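Local coordinates for GGDEF and EAL domain-containing protein (Vibrio cholerae O1 str. 2010EL-1786, PDB 6PWK) that binds cyclic di-GMP in its EAL domain and probably acts as a receptor in signalling that controls large adhesins and biofilm formation, at residues Arg203-Asn208 with Glu218-Phe223; Ala270-Gln275 with His302-Glu307; Gly328-Val333 with Arg350-Lys355. One frame throughout, in Å; residues are numbered along the deposited sequence.

Interaction 1: Arg203-Asn208 with Glu218-Phe223. With MG (magnesium ion), chain E; C2E (9,9'-[(2R,3R,3aS,5S,7aR,9R,10R,10aS,12S,14aR)-3,5,10,12-tetrahydroxy-5,12-dioxidooctahydro-2H,7H-difuro[3,2-d:3',2'-j][1,3,7,9,2,8]tetraoxadiphosphacyclododecine-2,9-diyl]bis(2-amino-1,9-dihydro-6H-purin-6-one)), chain C.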
loop_
_atom_site.group_PDB
_atom_site.type_symbol
_atom_site.label_atom_id
_atom_site.label_comp_id
_atom_site.label_asym_id
_atom_site.label_seq_id
_atom_site.Cartn_x
_atom_site.Cartn_y
_atom_site.Cartn_z
ATOM N N ARG A 203 -4.892 20.021 -25.819
ATOM C CA ARG A 203 -5.596 19.725 -27.055
ATOM C C ARG A 203 -6.984 19.193 -26.726
ATOM O O ARG A 203 -7.169 18.485 -25.733
ATOM C CB ARG A 203 -4.823 18.704 -27.900
ATOM C CG ARG A 203 -3.497 19.222 -28.433
ATOM C CD ARG A 203 -2.591 18.093 -28.909
ATOM N NE ARG A 203 -3.323 17.035 -29.600
ATOM C CZ ARG A 203 -3.307 15.757 -29.235
ATOM N NH1 ARG A 203 -2.585 15.372 -28.188
ATOM N NH2 ARG A 203 -4.001 14.861 -29.922
ATOM N N TYR A 204 -7.960 19.543 -27.560
ATOM C CA TYR A 204 -9.352 19.150 -27.355
ATOM C C TYR A 204 -9.822 18.381 -28.584
ATOM O O TYR A 204 -9.964 18.960 -29.666
ATOM C CB TYR A 204 -10.240 20.370 -27.105
ATOM C CG TYR A 204 -9.798 21.246 -25.949
ATOM C CD1 TYR A 204 -8.836 22.233 -26.127
ATOM C CD2 TYR A 204 -10.352 21.096 -24.684
ATOM C CE1 TYR A 204 -8.432 23.038 -25.078
ATOM C CE2 TYR A 204 -9.954 21.898 -23.628
ATOM C CZ TYR A 204 -8.995 22.866 -23.831
ATOM O OH TYR A 204 -8.597 23.665 -22.784
ATOM N N GLN A 205 -10.070 17.084 -28.418
ATOM C CA GLN A 205 -10.549 16.226 -29.496
ATOM C C GLN A 205 -12.018 15.908 -29.255
ATOM O O GLN A 205 -12.374 15.358 -28.207
ATOM C CB GLN A 205 -9.728 14.941 -29.589
ATOM C CG GLN A 205 -9.988 14.143 -30.857
ATOM C CD GLN A 205 -9.183 12.863 -30.921
ATOM O OE1 GLN A 205 -9.116 12.106 -29.952
ATOM N NE2 GLN A 205 -8.560 12.614 -32.067
ATOM N N ALA A 206 -12.862 16.245 -30.224
ATOM C CA ALA A 206 -14.300 16.096 -30.063
ATOM C C ALA A 206 -14.747 14.675 -30.381
ATOM O O ALA A 206 -14.312 14.073 -31.367
ATOM C CB ALA A 206 -15.041 17.087 -30.959
ATOM N N ALA A 207 -15.620 14.141 -29.529
ATOM C CA ALA A 207 -16.283 12.864 -29.766
ATOM C C ALA A 207 -17.671 13.164 -30.319
ATOM O O ALA A 207 -18.545 13.644 -29.590
ATOM C CB ALA A 207 -16.361 12.042 -28.481
ATOM N N ASN A 208 -17.870 12.887 -31.605
ATOM C CA ASN A 208 -19.077 13.282 -32.315
ATOM C C ASN A 208 -19.889 12.065 -32.733
ATOM O O ASN A 208 -19.339 10.998 -33.028
ATOM C CB ASN A 208 -18.745 14.117 -33.559
ATOM C CG ASN A 208 -18.077 15.433 -33.219
ATOM O OD1 ASN A 208 -18.221 15.948 -32.110
ATOM N ND2 ASN A 208 -17.345 15.989 -34.175
ATOM N N GLU A 218 -12.419 15.468 -25.365
ATOM C CA GLU A 218 -11.411 14.914 -24.474
ATOM C C GLU A 218 -10.185 15.816 -24.438
ATOM O O GLU A 218 -9.738 16.323 -25.470
ATOM C CB GLU A 218 -11.012 13.506 -24.914
ATOM C CG GLU A 218 -9.992 12.847 -24.001
ATOM C CD GLU A 218 -9.745 11.393 -24.348
ATOM O OE1 GLU A 218 -10.280 10.925 -25.376
ATOM O OE2 GLU A 218 -9.015 10.716 -23.592
ATOM N N VAL A 219 -9.643 16.015 -23.240
ATOM C CA VAL A 219 -8.508 16.902 -23.021
ATOM C C VAL A 219 -7.232 16.074 -22.990
ATOM O O VAL A 219 -7.138 15.088 -22.247
ATOM C CB VAL A 219 -8.676 17.703 -21.719
ATOM C CG1 VAL A 219 -7.441 18.544 -21.448
ATOM C CG2 VAL A 219 -9.918 18.580 -21.794
ATOM N N PHE A 220 -6.251 16.470 -23.796
ATOM C CA PHE A 220 -4.934 15.846 -23.814
ATOM C C PHE A 220 -3.904 16.856 -23.335
ATOM O O PHE A 220 -3.870 17.991 -23.821
ATOM C CB PHE A 220 -4.579 15.347 -25.216
ATOM C CG PHE A 220 -5.480 14.257 -25.710
ATOM C CD1 PHE A 220 -5.874 13.235 -24.865
ATOM C CD2 PHE A 220 -5.943 14.262 -27.015
ATOM C CE1 PHE A 220 -6.706 12.234 -25.311
ATOM C CE2 PHE A 220 -6.780 13.262 -27.469
ATOM C CZ PHE A 220 -7.162 12.245 -26.614
ATOM N N SER A 221 -3.071 16.443 -22.386
ATOM C CA SER A 221 -2.095 17.329 -21.771
ATOM C C SER A 221 -0.700 17.051 -22.311
ATOM O O SER A 221 -0.311 15.896 -22.507
ATOM C CB SER A 221 -2.105 17.177 -20.247
ATOM O OG SER A 221 -3.375 17.508 -19.710
ATOM N N ALA A 222 0.045 18.127 -22.554
ATOM C CA ALA A 222 1.447 18.053 -22.931
ATOM C C ALA A 222 2.139 19.307 -22.419
ATOM O O ALA A 222 1.489 20.285 -22.044
ATOM C CB ALA A 222 1.618 17.918 -24.450
ATOM N N PHE A 223 3.468 19.268 -22.395
ATOM C CA PHE A 223 4.234 20.446 -22.016
ATOM C C PHE A 223 5.515 20.490 -22.835
ATOM O O PHE A 223 5.949 19.485 -23.403
ATOM C CB PHE A 223 4.547 20.472 -20.512
ATOM C CG PHE A 223 5.512 19.408 -20.068
ATOM C CD1 PHE A 223 6.877 19.653 -20.050
ATOM C CD2 PHE A 223 5.053 18.171 -19.650
ATOM C CE1 PHE A 223 7.765 18.680 -19.634
ATOM C CE2 PHE A 223 5.937 17.193 -19.232
ATOM C CZ PHE A 223 7.294 17.449 -19.225
HETATM MG MG MG E . -8.896 8.649 -22.594
HETATM P P1 C2E C . -5.806 8.093 -24.329
HETATM O O2P C2E C . -6.944 8.175 -23.348
HETATM O O1P C2E C . -6.082 6.859 -25.141
HETATM O "O5'" C2E C . -5.847 9.321 -25.412
HETATM C "C5'" C2E C . -5.819 9.003 -26.764
HETATM C "C4'" C2E C . -4.339 9.130 -27.220
HETATM O "O4'" C2E C . -4.209 8.744 -28.454
HETATM C "C3'" C2E C . -3.897 10.605 -27.251
HETATM O "O3'" C2E C . -2.556 10.605 -27.345
HETATM C "C2'" C2E C . -4.473 11.043 -28.606
HETATM O "O2'" C2E C . -3.824 12.308 -29.054
HETATM C "C1'" C2E C . -4.020 10.073 -29.349
HETATM N N9 C2E C . -4.643 9.744 -30.605
HETATM C C8 C2E C . -5.807 10.424 -30.457
HETATM N N7 C2E C . -6.533 10.203 -31.583
HETATM C C5 C2E C . -5.841 9.405 -32.389
HETATM C C6 C2E C . -6.104 8.789 -33.774
HETATM O O6 C2E C . -7.105 8.999 -34.371
HETATM N N1 C2E C . -5.117 7.942 -34.374
HETATM C C2 C2E C . -3.876 7.644 -33.707
HETATM N N2 C2E C . -2.837 6.787 -34.270
HETATM N N3 C2E C . -3.663 8.238 -32.397
HETATM C C4 C2E C . -4.677 9.121 -31.767
HETATM P P11 C2E C . -1.832 11.568 -26.204
HETATM O O21 C2E C . -2.036 13.057 -26.304
HETATM O O11 C2E C . -0.347 11.359 -26.361
HETATM O O5A C2E C . -2.328 10.848 -24.804
HETATM C C5A C2E C . -1.677 9.629 -24.571
HETATM C C4A C2E C . -2.078 9.089 -23.258
HETATM O O4A C2E C . -1.605 9.851 -22.309
HETATM C C3A C2E C . -3.756 9.094 -23.105
HETATM O O3A C2E C . -4.329 7.809 -23.634
HETATM C C2A C2E C . -3.980 9.197 -21.906
HETATM O O2A C2E C . -4.047 7.833 -21.270
HETATM C C1A C2E C . -2.729 10.053 -21.318
HETATM N N91 C2E C . -3.051 11.320 -21.205
HETATM C C81 C2E C . -3.085 12.282 -22.140
HETATM N N71 C2E C . -3.479 13.406 -21.511
HETATM C C51 C2E C . -3.678 13.127 -20.226
HETATM C C61 C2E C . -4.123 13.986 -19.048
HETATM O O61 C2E C . -4.353 15.127 -19.238
HETATM N N11 C2E C . -4.261 13.424 -17.740
HETATM C C21 C2E C . -3.978 12.033 -17.523
HETATM N N21 C2E C . -4.119 11.466 -16.190
HETATM N N31 C2E C . -3.554 11.217 -18.662
HETATM C C41 C2E C . -3.412 11.813 -20.024
#
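Arg203 and Phe220 form the first of two hydrogen-bonded antiparallel pairs, Arg203 N giving to Phe220 O at 3.0 Å and Phe220 N to Arg203 O at 2.9 Å; Gln205 and Glu218 repeat the pattern in this β hairpin. Packing is dense on the face that carries these four side chains. Phe220 CD2 lies over one face of the Arg203 guanidinium, 3.5 Å from NH2, the planes 29° apart. Gln205 OE1, hydrogen-bonded to Gln410, lies at the edge of the Phe220 ring, and sugar carbon C3' of cyclic di-GMP sits over the ring centre. On the other face Tyr204, partly exposed, and Val219 lie side by side with a lighter contact, closest at Tyr204 CE2 to Val219 CG2, 3.8 Å. Arg203 NH2 reaches ligand O2' at 2.7 Å, nearly straight (173°), Gln205 NE2 donates to N7, and Ser221 N to N71. Glu218, with CG anti to the backbone N (chi1 -178°), extends until OE2 meets magnesium at 2.3 Å, while OE1 forms a salt bridge with Lys355 and a hydrogen bond with Gln410. Glu218 probably corresponds to the glutamate of the EAL signature. One hairpin face thus supplies aromatic packing, a base contact and a metal ligand.

Interaction 2: Ala270-Gln275 with His302-Glu307; sequences AINIAQ and HFEIPE. With MG (magnesium ion), chain E; C2E (9,9'-[(2R,3R,3aS,5S,7aR,9R,10R,10aS,12S,14aR)-3,5,10,12-tetrahydroxy-5,12-dioxidooctahydro-2H,7H-difuro[3,2-d:3',2'-j][1,3,7,9,2,8]tetraoxadiphosphacyclododecine-2,9-diyl]bis(2-amino-1,9-dihydro-6H-purin-6-one)), chain C.
Ile271 holds the parallel strand 302-305 from both its backbone groups. Its N donates to His302 O at 2.7 Å, and its O receives Glu304 N at 2.7 Å; Ile273 N continues the ladder to Glu304 O at 3.0 Å. CA-H...O contacts accompany it, Ala270 CA against His302 O and Phe303 CA against Ile271 O. Just beyond the paired region Pro306 sets its ring carbons CD and CG against the carbonyl oxygen of Ile273. The apolar contribution is modest: Ile273 places CD1 at the edge of the Phe303 ring, 3.8 Å from CD1 of that ring. Helix 245-261 covers the Ile271 and Phe303 face and also touches Ile273. Metal coordination occupies the face of Asn272 and Glu304. There the two side chains lie side by side, pointing the same way, with amide and carboxylate planes 79° apart. Both bind magnesium, Glu304 through OE1 at 2.2 Å, and O2P of cyclic di-GMP joins them at 2.1 Å; Glu218 and Asp334 add further protein ligands. Glu304 CG is anti to the backbone N (chi1 -150°), and a bend at chi2 accompanies the turn of OE1 to the metal. Its OE2 forms a salt bridge with Lys355 and a hydrogen bond with the Tyr353 hydroxyl. With one oxygen on magnesium and the other on Lys355 and Tyr353, the Glu304 carboxylate links the metal to strand 353-356.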
loop_
_atom_site.group_PDB
_atom_site.type_symbol
_atom_site.label_atom_id
_atom_site.label_comp_id
_atom_site.label_asym_id
_atom_site.label_seq_id
_atom_site.Cartn_x
_atom_site.Cartn_y
_atom_site.Cartn_z
ATOM N N ALA A 270 -13.861 15.971 -21.297
ATOM C CA ALA A 270 -13.474 14.684 -20.736
ATOM C C ALA A 270 -12.035 14.768 -20.245
ATOM O O ALA A 270 -11.113 14.967 -21.044
ATOM C CB ALA A 270 -13.630 13.569 -21.770
ATOM N N ILE A 271 -11.846 14.615 -18.937
ATOM C CA ILE A 271 -10.531 14.695 -18.309
ATOM C C ILE A 271 -10.061 13.283 -17.990
ATOM O O ILE A 271 -10.759 12.530 -17.300
ATOM C CB ILE A 271 -10.565 15.556 -17.039
ATOM C CG1 ILE A 271 -11.134 16.943 -17.341
ATOM C CG2 ILE A 271 -9.172 15.669 -16.439
ATOM C CD1 ILE A 271 -11.216 17.833 -16.122
ATOM N N ASN A 272 -8.878 12.924 -18.485
ATOM C CA ASN A 272 -8.288 11.634 -18.150
ATOM C C ASN A 272 -7.756 11.647 -16.721
ATOM O O ASN A 272 -7.174 12.635 -16.263
ATOM C CB ASN A 272 -7.156 11.289 -19.119
ATOM C CG ASN A 272 -7.647 11.051 -20.533
ATOM O OD1 ASN A 272 -8.201 9.996 -20.841
ATOM N ND2 ASN A 272 -7.432 12.029 -21.405
ATOM N N ILE A 273 -7.957 10.536 -16.016
ATOM C CA ILE A 273 -7.477 10.366 -14.650
ATOM C C ILE A 273 -6.629 9.103 -14.599
ATOM O O ILE A 273 -7.063 8.042 -15.061
ATOM C CB ILE A 273 -8.638 10.274 -13.638
ATOM C CG1 ILE A 273 -9.568 11.483 -13.767
ATOM C CG2 ILE A 273 -8.100 10.162 -12.220
ATOM C CD1 ILE A 273 -8.917 12.803 -13.415
ATOM N N ALA A 274 -5.427 9.215 -14.043
ATOM C CA ALA A 274 -4.571 8.048 -13.902
ATOM C C ALA A 274 -5.056 7.166 -12.754
ATOM O O ALA A 274 -5.762 7.614 -11.847
ATOM C CB ALA A 274 -3.119 8.468 -13.669
ATOM N N GLN A 275 -4.668 5.889 -12.806
ATOM C CA GLN A 275 -5.085 4.955 -11.764
ATOM C C GLN A 275 -4.439 5.291 -10.426
ATOM O O GLN A 275 -5.097 5.230 -9.380
ATOM C CB GLN A 275 -4.754 3.519 -12.173
ATOM C CG GLN A 275 -5.026 2.492 -11.081
ATOM C CD GLN A 275 -4.974 1.063 -11.589
ATOM O OE1 GLN A 275 -5.130 0.810 -12.784
ATOM N NE2 GLN A 275 -4.754 0.121 -10.681
ATOM N N HIS A 302 -16.604 15.488 -17.542
ATOM C CA HIS A 302 -16.612 14.033 -17.628
ATOM C C HIS A 302 -15.235 13.530 -17.218
ATOM O O HIS A 302 -14.224 13.946 -17.791
ATOM C CB HIS A 302 -16.956 13.559 -19.041
ATOM C CG HIS A 302 -18.371 13.829 -19.447
ATOM N ND1 HIS A 302 -18.889 13.416 -20.655
ATOM C CD2 HIS A 302 -19.378 14.467 -18.805
ATOM C CE1 HIS A 302 -20.153 13.788 -20.741
ATOM N NE2 HIS A 302 -20.475 14.428 -19.631
ATOM N N PHE A 303 -15.193 12.645 -16.227
ATOM C CA PHE A 303 -13.939 12.081 -15.746
ATOM C C PHE A 303 -13.717 10.725 -16.403
ATOM O O PHE A 303 -14.493 9.790 -16.187
ATOM C CB PHE A 303 -13.941 11.963 -14.222
ATOM C CG PHE A 303 -13.834 13.286 -13.519
ATOM C CD1 PHE A 303 -12.603 13.893 -13.341
ATOM C CD2 PHE A 303 -14.967 13.930 -13.047
ATOM C CE1 PHE A 303 -12.501 15.114 -12.702
ATOM C CE2 PHE A 303 -14.871 15.151 -12.405
ATOM C CZ PHE A 303 -13.637 15.744 -12.232
ATOM N N GLU A 304 -12.662 10.625 -17.208
ATOM C CA GLU A 304 -12.360 9.406 -17.950
ATOM C C GLU A 304 -11.480 8.515 -17.081
ATOM O O GLU A 304 -10.321 8.846 -16.809
ATOM C CB GLU A 304 -11.686 9.737 -19.278
ATOM C CG GLU A 304 -11.966 8.722 -20.372
ATOM C CD GLU A 304 -11.987 9.344 -21.757
ATOM O OE1 GLU A 304 -10.945 9.316 -22.444
ATOM O OE2 GLU A 304 -13.049 9.869 -22.156
ATOM N N ILE A 305 -12.028 7.389 -16.650
ATOM C CA ILE A 305 -11.368 6.476 -15.720
ATOM C C ILE A 305 -10.952 5.229 -16.490
ATOM O O ILE A 305 -11.784 4.644 -17.192
ATOM C CB ILE A 305 -12.288 6.105 -14.543
ATOM C CG1 ILE A 305 -12.714 7.368 -13.790
ATOM C CG2 ILE A 305 -11.597 5.130 -13.613
ATOM C CD1 ILE A 305 -13.743 7.119 -12.713
ATOM N N PRO A 306 -9.694 4.795 -16.394
ATOM C CA PRO A 306 -9.273 3.596 -17.125
ATOM C C PRO A 306 -9.999 2.359 -16.621
ATOM O O PRO A 306 -10.370 2.261 -15.449
ATOM C CB PRO A 306 -7.766 3.514 -16.840
ATOM C CG PRO A 306 -7.380 4.883 -16.367
ATOM C CD PRO A 306 -8.583 5.400 -15.645
ATOM N N GLU A 307 -10.201 1.404 -17.534
ATOM C CA GLU A 307 -10.876 0.163 -17.167
ATOM C C GLU A 307 -10.114 -0.591 -16.085
ATOM O O GLU A 307 -10.727 -1.283 -15.263
ATOM C CB GLU A 307 -11.065 -0.714 -18.405
ATOM C CG GLU A 307 -11.647 -2.089 -18.114
ATOM C CD GLU A 307 -12.056 -2.827 -19.369
ATOM O OE1 GLU A 307 -13.248 -2.759 -19.739
ATOM O OE2 GLU A 307 -11.183 -3.469 -19.991
HETATM MG MG MG E . -8.896 8.649 -22.594
HETATM P P1 C2E C . -5.806 8.093 -24.329
HETATM O O2P C2E C . -6.944 8.175 -23.348
HETATM O O1P C2E C . -6.082 6.859 -25.141
HETATM O "O5'" C2E C . -5.847 9.321 -25.412
HETATM C "C5'" C2E C . -5.819 9.003 -26.764
HETATM C "C4'" C2E C . -4.339 9.130 -27.220
HETATM O "O4'" C2E C . -4.209 8.744 -28.454
HETATM C "C3'" C2E C . -3.897 10.605 -27.251
HETATM O "O3'" C2E C . -2.556 10.605 -27.345
HETATM C "C2'" C2E C . -4.473 11.043 -28.606
HETATM O "O2'" C2E C . -3.824 12.308 -29.054
HETATM C "C1'" C2E C . -4.020 10.073 -29.349
HETATM N N9 C2E C . -4.643 9.744 -30.605
HETATM C C8 C2E C . -5.807 10.424 -30.457
HETATM N N7 C2E C . -6.533 10.203 -31.583
HETATM C C5 C2E C . -5.841 9.405 -32.389
HETATM C C6 C2E C . -6.104 8.789 -33.774
HETATM O O6 C2E C . -7.105 8.999 -34.371
HETATM N N1 C2E C . -5.117 7.942 -34.374
HETATM C C2 C2E C . -3.876 7.644 -33.707
HETATM N N2 C2E C . -2.837 6.787 -34.270
HETATM N N3 C2E C . -3.663 8.238 -32.397
HETATM C C4 C2E C . -4.677 9.121 -31.767
HETATM P P11 C2E C . -1.832 11.568 -26.204
HETATM O O21 C2E C . -2.036 13.057 -26.304
HETATM O O11 C2E C . -0.347 11.359 -26.361
HETATM O O5A C2E C . -2.328 10.848 -24.804
HETATM C C5A C2E C . -1.677 9.629 -24.571
HETATM C C4A C2E C . -2.078 9.089 -23.258
HETATM O O4A C2E C . -1.605 9.851 -22.309
HETATM C C3A C2E C . -3.756 9.094 -23.105
HETATM O O3A C2E C . -4.329 7.809 -23.634
HETATM C C2A C2E C . -3.980 9.197 -21.906
HETATM O O2A C2E C . -4.047 7.833 -21.270
HETATM C C1A C2E C . -2.729 10.053 -21.318
HETATM N N91 C2E C . -3.051 11.320 -21.205
HETATM C C81 C2E C . -3.085 12.282 -22.140
HETATM N N71 C2E C . -3.479 13.406 -21.511
HETATM C C51 C2E C . -3.678 13.127 -20.226
HETATM C C61 C2E C . -4.123 13.986 -19.048
HETATM O O61 C2E C . -4.353 15.127 -19.238
HETATM N N11 C2E C . -4.261 13.424 -17.740
HETATM C C21 C2E C . -3.978 12.033 -17.523
HETATM N N21 C2E C . -4.119 11.466 -16.190
HETATM N N31 C2E C . -3.554 11.217 -18.662
HETATM C C41 C2E C . -3.412 11.813 -20.024
#

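Interaction 3: Gly328-Val333 with Arg350-Lys355; sequences GADFGV and RPKYVK
Pro351 packs between two side chains of the facing strand: its CB lies 3.9 Å from Phe331 CE1, and its CG lies 3.9 Å from Val333 CG2. Val354 CG1 meets the same Val333 methyl at 4.2 Å, carrying the apolar patch along the pair. On the other face of the sheet Tyr353 has CG between the backbone N and the carbonyl carbon (chi1 64°), and the ring comes to lie over the neighbouring strand. Gly332 CA sits above its centre as a CH-pi contact, 3.6 Å from the Tyr353 ring centroid and 15° off the normal; the absence of a glycine side chain permits this approach. Backbone bonds frame the centre. Lys352 N donates to Phe331 O at 3.0 Å, Lys355 N to Val333 O at 2.9 Å, and Val333 N weakly to Tyr353 O. At the polar edge Asp330 OD2 rests against the aliphatic part of the extended Lys352 chain, 3.2 Å from CD, whereas Lys352 NZ bonds to His302 and Asp330 OD1 forms a salt bridge with Arg325. Strands 330-336 and 353-356 form a β-α-β unit with helix 345-349, flanked in the sheet by strands 301-305 and 386-389, while helices 307-312 and 314-326 pack on Phe331.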
loop_
_atom_site.group_PDB
_atom_site.type_symbol
_atom_site.label_atom_id
_atom_site.label_comp_id
_atom_site.label_asym_id
_atom_site.label_seq_id
_atom_site.Cartn_x
_atom_site.Cartn_y
_atom_site.Cartn_z
ATOM N N GLY A 328 -22.319 16.715 -8.970
ATOM C CA GLY A 328 -22.917 17.121 -10.225
ATOM C C GLY A 328 -22.091 16.859 -11.462
ATOM O O GLY A 328 -22.379 17.438 -12.516
ATOM N N ALA A 329 -21.071 16.014 -11.374
ATOM C CA ALA A 329 -20.278 15.613 -12.522
ATOM C C ALA A 329 -20.601 14.162 -12.871
ATOM O O ALA A 329 -21.510 13.551 -12.297
ATOM C CB ALA A 329 -18.790 15.828 -12.237
ATOM N N ASP A 330 -19.855 13.602 -13.821
ATOM C CA ASP A 330 -20.065 12.224 -14.237
ATOM C C ASP A 330 -18.732 11.638 -14.687
ATOM O O ASP A 330 -17.701 12.316 -14.687
ATOM C CB ASP A 330 -21.124 12.139 -15.340
ATOM C CG ASP A 330 -21.933 10.860 -15.270
ATOM O OD1 ASP A 330 -21.434 9.874 -14.689
ATOM O OD2 ASP A 330 -23.066 10.842 -15.795
ATOM N N PHE A 331 -18.760 10.363 -15.078
ATOM C CA PHE A 331 -17.536 9.642 -15.394
ATOM C C PHE A 331 -17.800 8.618 -16.489
ATOM O O PHE A 331 -18.943 8.232 -16.747
ATOM C CB PHE A 331 -16.959 8.949 -14.151
ATOM C CG PHE A 331 -17.863 7.896 -13.571
ATOM C CD1 PHE A 331 -17.761 6.573 -13.972
ATOM C CD2 PHE A 331 -18.818 8.232 -12.625
ATOM C CE1 PHE A 331 -18.594 5.606 -13.442
ATOM C CE2 PHE A 331 -19.651 7.269 -12.091
ATOM C CZ PHE A 331 -19.541 5.955 -12.500
ATOM N N GLY A 332 -16.713 8.173 -17.123
ATOM C CA GLY A 332 -16.770 7.140 -18.137
ATOM C C GLY A 332 -15.563 6.226 -18.044
ATOM O O GLY A 332 -14.681 6.418 -17.206
ATOM N N VAL A 333 -15.543 5.226 -18.925
ATOM C CA VAL A 333 -14.486 4.219 -18.967
ATOM C C VAL A 333 -13.629 4.466 -20.201
ATOM O O VAL A 333 -14.150 4.787 -21.276
ATOM C CB VAL A 333 -15.069 2.793 -18.971
ATOM C CG1 VAL A 333 -13.954 1.761 -18.845
ATOM C CG2 VAL A 333 -16.079 2.638 -17.845
ATOM N N ARG A 350 -22.473 1.636 -13.611
ATOM C CA ARG A 350 -23.318 2.383 -14.537
ATOM C C ARG A 350 -22.627 3.654 -15.030
ATOM O O ARG A 350 -23.065 4.761 -14.716
ATOM C CB ARG A 350 -24.652 2.749 -13.885
ATOM C CG ARG A 350 -25.548 1.575 -13.528
ATOM C CD ARG A 350 -26.319 1.081 -14.733
ATOM N NE ARG A 350 -27.560 0.420 -14.338
ATOM C CZ ARG A 350 -27.640 -0.849 -13.955
ATOM N NH1 ARG A 350 -26.549 -1.601 -13.913
ATOM N NH2 ARG A 350 -28.811 -1.369 -13.616
ATOM N N PRO A 351 -21.552 3.541 -15.809
ATOM C CA PRO A 351 -20.879 4.744 -16.310
ATOM C C PRO A 351 -21.751 5.482 -17.311
ATOM O O PRO A 351 -22.640 4.912 -17.949
ATOM C CB PRO A 351 -19.611 4.198 -16.966
ATOM C CG PRO A 351 -19.966 2.811 -17.366
ATOM C CD PRO A 351 -20.911 2.305 -16.308
ATOM N N LYS A 352 -21.482 6.783 -17.440
ATOM C CA LYS A 352 -22.217 7.590 -18.409
ATOM C C LYS A 352 -21.900 7.159 -19.835
ATOM O O LYS A 352 -22.779 7.172 -20.705
ATOM C CB LYS A 352 -21.896 9.073 -18.214
ATOM C CG LYS A 352 -22.693 10.008 -19.113
ATOM C CD LYS A 352 -22.352 11.465 -18.835
ATOM C CE LYS A 352 -23.314 12.403 -19.544
ATOM N NZ LYS A 352 -23.076 13.826 -19.179
ATOM N N TYR A 353 -20.655 6.769 -20.090
ATOM C CA TYR A 353 -20.246 6.328 -21.414
ATOM C C TYR A 353 -19.160 5.273 -21.276
ATOM O O TYR A 353 -18.602 5.057 -20.198
ATOM C CB TYR A 353 -19.749 7.498 -22.269
ATOM C CG TYR A 353 -18.499 8.162 -21.735
ATOM C CD1 TYR A 353 -17.238 7.728 -22.123
ATOM C CD2 TYR A 353 -18.582 9.227 -20.848
ATOM C CE1 TYR A 353 -16.092 8.333 -21.638
ATOM C CE2 TYR A 353 -17.442 9.839 -20.359
ATOM C CZ TYR A 353 -16.201 9.388 -20.758
ATOM O OH TYR A 353 -15.064 9.994 -20.274
ATOM N N VAL A 354 -18.865 4.616 -22.393
ATOM C CA VAL A 354 -17.737 3.700 -22.499
ATOM C C VAL A 354 -16.981 4.044 -23.774
ATOM O O VAL A 354 -17.560 4.036 -24.867
ATOM C CB VAL A 354 -18.175 2.224 -22.493
ATOM C CG1 VAL A 354 -18.600 1.805 -21.095
ATOM C CG2 VAL A 354 -19.314 1.986 -23.477
ATOM N N LYS A 355 -15.703 4.379 -23.634
ATOM C CA LYS A 355 -14.834 4.647 -24.772
ATOM C C LYS A 355 -14.060 3.372 -25.082
ATOM O O LYS A 355 -13.291 2.893 -24.243
ATOM C CB LYS A 355 -13.890 5.812 -24.481
ATOM C CG LYS A 355 -13.249 6.416 -25.720
ATOM C CD LYS A 355 -12.648 7.782 -25.422
ATOM C CE LYS A 355 -13.710 8.761 -24.947
ATOM N NZ LYS A 355 -13.161 10.131 -24.744
#

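All three contacts belong to the sheet of the EAL domain, whose strands close into a barrel. Along the chain they come in series. Centres of interactions 1 and 2 are about 12 Å apart, those of 2 and 3 about 9 Å, and those of 1 and 3 about 17 Å. Strand 214-225 neighbours 269-272, and 301-305 neighbours 330-336, so the contacts cover six strands that are consecutive neighbours in the sheet, from the antiparallel hairpin to the parallel part. Interactions 1 and 2 share magnesium and cyclic di-GMP. Interaction 3 joins them through Lys355, which salt-bridges Glu218 and Glu304, placing Lys355 in the second shell of the magnesium site.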